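Pectate lyase (Erwinia chrysanthemi, PDB 1RU4) cleaves pectate, a polygalacturonate of plant cell walls, by an eliminative lyase reaction, and is built as a right-handed parallel beta-helix. Local coordinates at residues L50-P55 with A85-G90. Sequence-based numbering, arbitrary orientation.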
# COMPACT_ATOMS: atom_id res chain seq x y z
N LEU A 50 -3.51 6.22 23.89
CA LEU A 50 -3.97 6.71 22.60
C LEU A 50 -3.93 8.22 22.42
O LEU A 50 -4.46 8.98 23.23
CB LEU A 50 -5.41 6.21 22.35
CG LEU A 50 -6.29 6.87 21.28
CD1 LEU A 50 -5.77 6.59 19.88
CD2 LEU A 50 -7.71 6.35 21.43
N ILE A 51 -3.30 8.65 21.32
CA ILE A 51 -3.34 10.05 20.92
C ILE A 51 -4.53 10.16 19.97
O ILE A 51 -4.48 9.68 18.83
CB ILE A 51 -2.04 10.47 20.19
CG1 ILE A 51 -0.83 10.32 21.12
CG2 ILE A 51 -2.15 11.91 19.69
CD1 ILE A 51 0.49 10.70 20.49
N LEU A 52 -5.63 10.71 20.48
CA LEU A 52 -6.86 10.83 19.71
C LEU A 52 -6.93 12.18 19.00
O LEU A 52 -7.03 13.23 19.64
CB LEU A 52 -8.07 10.63 20.61
CG LEU A 52 -9.43 10.48 19.92
CD1 LEU A 52 -9.44 9.21 19.08
CD2 LEU A 52 -10.54 10.45 20.95
N LEU A 53 -6.89 12.13 17.68
CA LEU A 53 -6.88 13.33 16.85
C LEU A 53 -8.27 13.77 16.40
O LEU A 53 -9.04 12.98 15.86
CB LEU A 53 -6.02 13.08 15.61
CG LEU A 53 -4.59 12.58 15.84
CD1 LEU A 53 -4.00 12.04 14.55
CD2 LEU A 53 -3.73 13.70 16.40
N LYS A 54 -8.58 15.04 16.62
CA LYS A 54 -9.82 15.61 16.10
C LYS A 54 -9.67 15.60 14.58
O LYS A 54 -8.62 15.96 14.05
CB LYS A 54 -9.99 17.05 16.58
CG LYS A 54 -11.24 17.74 16.08
CD LYS A 54 -11.24 19.21 16.46
CE LYS A 54 -12.43 19.94 15.86
NZ LYS A 54 -12.38 21.40 16.15
N PRO A 55 -10.71 15.14 13.85
CA PRO A 55 -10.62 15.11 12.39
C PRO A 55 -10.32 16.51 11.84
O PRO A 55 -10.89 17.50 12.30
CB PRO A 55 -12.00 14.62 11.97
CG PRO A 55 -12.38 13.70 13.10
CD PRO A 55 -11.96 14.50 14.31
N ALA A 85 -4.69 7.93 16.33
CA ALA A 85 -5.87 7.76 15.48
C ALA A 85 -6.82 8.95 15.43
O ALA A 85 -6.99 9.67 16.41
CB ALA A 85 -6.64 6.51 15.90
N ALA A 86 -7.44 9.14 14.27
CA ALA A 86 -8.47 10.16 14.10
C ALA A 86 -9.75 9.64 14.75
O ALA A 86 -10.12 8.48 14.57
CB ALA A 86 -8.69 10.44 12.62
N ALA A 87 -10.41 10.51 15.51
CA ALA A 87 -11.62 10.14 16.24
C ALA A 87 -12.83 9.84 15.36
O ALA A 87 -12.94 10.35 14.25
CB ALA A 87 -11.97 11.23 17.24
N ASN A 88 -13.73 9.01 15.89
CA ASN A 88 -14.99 8.68 15.22
C ASN A 88 -14.82 8.23 13.77
O ASN A 88 -15.65 8.53 12.91
CB ASN A 88 -15.96 9.86 15.30
CG ASN A 88 -16.44 10.11 16.72
OD1 ASN A 88 -17.44 9.54 17.15
ND2 ASN A 88 -15.73 10.96 17.45
N CYS A 89 -13.74 7.50 13.52
CA CYS A 89 -13.41 7.01 12.18
C CYS A 89 -13.38 8.09 11.11
O CYS A 89 -13.71 7.86 9.94
CB CYS A 89 -14.32 5.83 11.81
SG CYS A 89 -13.84 4.38 12.79
N GLY A 90 -12.95 9.28 11.53
CA GLY A 90 -12.76 10.39 10.62
C GLY A 90 -11.36 10.34 10.02
O GLY A 90 -10.71 9.29 10.04
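Leu52 reaches across to Ala87 along the face it shares with Ala85: its CD1 lies 3.7 Å from Ala87 CB. With CG anti to the backbone N (chi1 -170°), the leucine fork is directed toward Ala87, and CG and CD2 also come close to the same methyl. Leu50, likewise anti, sends CD1 to within 4.1 Å of Ala85 CB. Leu53 faces the other way, with Ala86; its CB passes 3.6 Å from Ala85 O, while its side chain also touches Val19, Phe38, Ala92 and Phe94. Strands 50-53 and 82-86 pair in parallel, Leu52 bridging to Ala85 and Leu53 to Ala86, as neighbouring rungs of the right-handed beta-helix, strand 16-19 flanking 50-53 on its other edge. Three backbone bonds fix the register: Ala85 N to Ile51 O, Leu53 N to Ala85 O (2.8 Å, N-H...O angle 174°) and Ala87 N to Leu53 O (2.8 Å). Leu53 O also receives a CA-H...O contact from Ala86 CA at 3.4 Å. Beyond the strand ends the Pro55 ring sets CG 3.6 Å from Ala87 O, the acceptor for Gly90 N (2.9 Å) in the turn that carries Cys89, disulfide-bonded to Cys3.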